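PDB 5DU9: CDA peptide synthetase I from Streptomyces coelicolor, which is a multidomain nonribosomal peptide synthetase, represented here by its condensation domain, a member of the CoA-dependent acyltransferase superfamily. Local coordinates for residues A[151-155]-A[169-173]. The protein carries 1 engineered substitution. Residue numbers count along the deposited sequence, not the author numbering.
Sequences LYYLG and FYERL
Helix-on-sheet packing relies on strand side chains pointing alternately to the two faces of the sheet, as residues 151-155 illustrate against the helical turn 169-173. The strand has phi -99 to -139° and psi 105 to 139°, the helix phi/psi near -62/-45, and the segment axes approach to 11.6 Å with their N-to-C directions at 131°. Tyr152 (chi1 t, -171°) points toward the helix. A CH-pi contact sets Leu173 CD2 over one face of the Tyr152 ring, 4.0 Å from its centroid; Tyr152 CD1 meets Tyr170 CE1 at 3.9 Å, and Tyr152 OH, hydrogen-bonded to His140, sits 3.7 Å from Phe169 CZ at that ring's edge. The strand lies between strands 138-146 and 33-40 in the mixed sheet of this condensation domain's N-terminal lobe, which later strands complete; helix 163-182 covers one face beside helix 46-58. Tyr153 turns to the other face, its hydroxyl hydrogen-bonding Asp125. Leu154 (t, p) points back to the helix, its CA 9.0 Å from Tyr170 CA; Leu154 CD2 reaches CD2 of Phe169 (chi1 t) at 3.7 Å, and Leu154 CB lies 3.3 Å from Tyr170 OH. Tyr170 leaves the helix sideways, but chi1 m (-75°) brings its end nearer, its hydroxyl hydrogen-bonding Ser36.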
ATOM      1  N   LEU A 151      19.498  -5.859   1.850  1.00 20.26           N
ATOM      2  CA  LEU A 151      18.244  -5.178   1.583  1.00 23.30           C
ATOM      3  C   LEU A 151      17.792  -5.561   0.185  1.00 20.10           C
ATOM      4  O   LEU A 151      18.550  -5.408  -0.771  1.00 21.01           O
ATOM      5  CB  LEU A 151      18.408  -3.659   1.713  1.00 25.22           C
ATOM      6  CG  LEU A 151      17.140  -2.805   1.674  1.00 31.99           C
ATOM      7  CD1 LEU A 151      17.348  -1.525   2.465  1.00 43.26           C
ATOM      8  CD2 LEU A 151      16.740  -2.473   0.241  1.00 28.34           C
ATOM      9  N   TYR A 152      16.573  -6.083   0.077  1.00 18.17           N
ATOM     10  CA  TYR A 152      15.991  -6.400  -1.222  1.00 20.32           C
ATOM     11  C   TYR A 152      14.963  -5.345  -1.580  1.00 20.02           C
ATOM     12  O   TYR A 152      13.971  -5.192  -0.874  1.00 17.72           O
ATOM     13  CB  TYR A 152      15.331  -7.784  -1.222  1.00 18.41           C
ATOM     14  CG  TYR A 152      14.915  -8.234  -2.606  1.00 18.90           C
ATOM     15  CD1 TYR A 152      13.799  -7.690  -3.235  1.00 21.99           C
ATOM     16  CD2 TYR A 152      15.651  -9.189  -3.294  1.00 25.26           C
ATOM     17  CE1 TYR A 152      13.429  -8.090  -4.506  1.00 17.31           C
ATOM     18  CE2 TYR A 152      15.284  -9.597  -4.559  1.00 23.62           C
ATOM     19  CZ  TYR A 152      14.173  -9.043  -5.160  1.00 22.97           C
ATOM     20  OH  TYR A 152      13.812  -9.445  -6.425  1.00 21.16           O
ATOM     21  N   TYR A 153      15.202  -4.634  -2.680  1.00 16.67           N
ATOM     22  CA  TYR A 153      14.288  -3.602  -3.157  1.00 16.77           C
ATOM     23  C   TYR A 153      13.402  -4.112  -4.279  1.00 14.40           C
ATOM     24  O   TYR A 153      13.885  -4.644  -5.275  1.00 15.96           O
ATOM     25  CB  TYR A 153      15.073  -2.381  -3.640  1.00 17.79           C
ATOM     26  CG  TYR A 153      14.276  -1.398  -4.484  1.00 15.27           C
ATOM     27  CD1 TYR A 153      13.275  -0.613  -3.924  1.00 17.58           C
ATOM     28  CD2 TYR A 153      14.551  -1.237  -5.834  1.00 20.43           C
ATOM     29  CE1 TYR A 153      12.561   0.292  -4.691  1.00 15.55           C
ATOM     30  CE2 TYR A 153      13.842  -0.332  -6.609  1.00 19.33           C
ATOM     31  CZ  TYR A 153      12.854   0.433  -6.031  1.00 19.13           C
ATOM     32  OH  TYR A 153      12.156   1.335  -6.809  1.00 19.71           O
ATOM     33  N   LEU A 154      12.100  -3.928  -4.095  1.00 15.54           N
ATOM     34  CA  LEU A 154      11.105  -4.233  -5.110  1.00 13.56           C
ATOM     35  C   LEU A 154      10.445  -2.942  -5.563  1.00 13.37           C
ATOM     36  O   LEU A 154       9.631  -2.363  -4.840  1.00 15.50           O
ATOM     37  CB  LEU A 154      10.054  -5.205  -4.568  1.00 14.06           C
ATOM     38  CG  LEU A 154       8.842  -5.464  -5.472  1.00 17.25           C
ATOM     39  CD1 LEU A 154       9.255  -6.125  -6.772  1.00 16.74           C
ATOM     40  CD2 LEU A 154       7.805  -6.308  -4.744  1.00 19.73           C
ATOM     41  N   GLY A 155      10.821  -2.489  -6.755  1.00 12.57           N
ATOM     42  CA  GLY A 155      10.212  -1.324  -7.366  1.00 15.31           C
ATOM     43  C   GLY A 155       9.246  -1.809  -8.421  1.00 14.24           C
ATOM     44  O   GLY A 155       9.547  -2.749  -9.151  1.00 14.23           O
ATOM     45  N   PHE A 169       4.617 -11.810  -3.629  1.00 15.75           N
ATOM     46  CA  PHE A 169       5.881 -11.913  -4.342  1.00 16.14           C
ATOM     47  C   PHE A 169       7.021 -12.348  -3.426  1.00 17.67           C
ATOM     48  O   PHE A 169       7.749 -13.292  -3.737  1.00 20.38           O
ATOM     49  CB  PHE A 169       6.241 -10.579  -4.997  1.00 15.24           C
ATOM     50  CG  PHE A 169       7.658 -10.522  -5.489  1.00 17.41           C
ATOM     51  CD1 PHE A 169       8.000 -11.079  -6.705  1.00 17.95           C
ATOM     52  CD2 PHE A 169       8.650  -9.931  -4.724  1.00 17.59           C
ATOM     53  CE1 PHE A 169       9.306 -11.042  -7.157  1.00 19.13           C
ATOM     54  CE2 PHE A 169       9.959  -9.889  -5.170  1.00 19.30           C
ATOM     55  CZ  PHE A 169      10.286 -10.445  -6.388  1.00 15.02           C
ATOM     56  N   TYR A 170       7.180 -11.656  -2.300  1.00 15.95           N
ATOM     57  CA  TYR A 170       8.302 -11.916  -1.400  1.00 19.26           C
ATOM     58  C   TYR A 170       8.279 -13.349  -0.876  1.00 20.47           C
ATOM     59  O   TYR A 170       9.313 -14.013  -0.813  1.00 22.24           O
ATOM     60  CB  TYR A 170       8.285 -10.946  -0.219  1.00 16.95           C
ATOM     61  CG  TYR A 170       8.720  -9.531  -0.519  1.00 17.77           C
ATOM     62  CD1 TYR A 170       9.854  -9.267  -1.275  1.00 16.77           C
ATOM     63  CD2 TYR A 170       8.003  -8.456  -0.017  1.00 15.61           C
ATOM     64  CE1 TYR A 170      10.254  -7.966  -1.532  1.00 16.46           C
ATOM     65  CE2 TYR A 170       8.392  -7.161  -0.262  1.00 14.08           C
ATOM     66  CZ  TYR A 170       9.522  -6.919  -1.018  1.00 16.70           C
ATOM     67  OH  TYR A 170       9.908  -5.622  -1.268  1.00 18.23           O
ATOM     68  N   GLU A 171       7.096 -13.821  -0.494  1.00 18.44           N
ATOM     69  CA  GLU A 171       6.957 -15.174   0.025  1.00 20.35           C
ATOM     70  C   GLU A 171       7.348 -16.206  -1.025  1.00 20.16           C
ATOM     71  O   GLU A 171       8.026 -17.185  -0.717  1.00 22.75           O
ATOM     72  CB  GLU A 171       5.525 -15.433   0.501  1.00 22.63           C
ATOM     73  CG  GLU A 171       5.152 -14.697   1.780  1.00 30.43           C
ATOM     74  CD  GLU A 171       4.018 -15.358   2.541  1.00 50.62           C
ATOM     75  OE1 GLU A 171       3.294 -16.185   1.946  1.00 48.62           O
ATOM     76  OE2 GLU A 171       3.849 -15.048   3.740  1.00 54.49           O
ATOM     77  N   ARG A 172       6.921 -15.990  -2.264  1.00 19.52           N
ATOM     78  CA  ARG A 172       7.242 -16.920  -3.344  1.00 22.91           C
ATOM     79  C   ARG A 172       8.740 -16.897  -3.647  1.00 22.61           C
ATOM     80  O   ARG A 172       9.360 -17.945  -3.851  1.00 24.49           O
ATOM     81  CB  ARG A 172       6.441 -16.587  -4.605  1.00 21.94           C
ATOM     82  CG  ARG A 172       6.815 -17.414  -5.828  1.00 21.38           C
ATOM     83  CD  ARG A 172       6.684 -18.906  -5.568  1.00 23.55           C
ATOM     84  NE  ARG A 172       6.995 -19.700  -6.754  1.00 25.10           N
ATOM     85  CZ  ARG A 172       7.184 -21.016  -6.747  1.00 27.40           C
ATOM     86  NH1 ARG A 172       7.101 -21.699  -5.613  1.00 29.75           N
ATOM     87  NH2 ARG A 172       7.466 -21.651  -7.876  1.00 29.37           N
ATOM     88  N   LEU A 173       9.310 -15.697  -3.680  1.00 19.94           N
ATOM     89  CA  LEU A 173      10.737 -15.533  -3.939  1.00 20.18           C
ATOM     90  C   LEU A 173      11.559 -16.326  -2.935  1.00 21.63           C
ATOM     91  O   LEU A 173      12.484 -17.053  -3.306  1.00 24.38           O
ATOM     92  CB  LEU A 173      11.131 -14.057  -3.878  1.00 20.80           C
ATOM     93  CG  LEU A 173      12.612 -13.754  -4.114  1.00 23.41           C
ATOM     94  CD1 LEU A 173      12.988 -14.030  -5.558  1.00 23.09           C
ATOM     95  CD2 LEU A 173      12.934 -12.316  -3.741  1.00 24.22           C
TER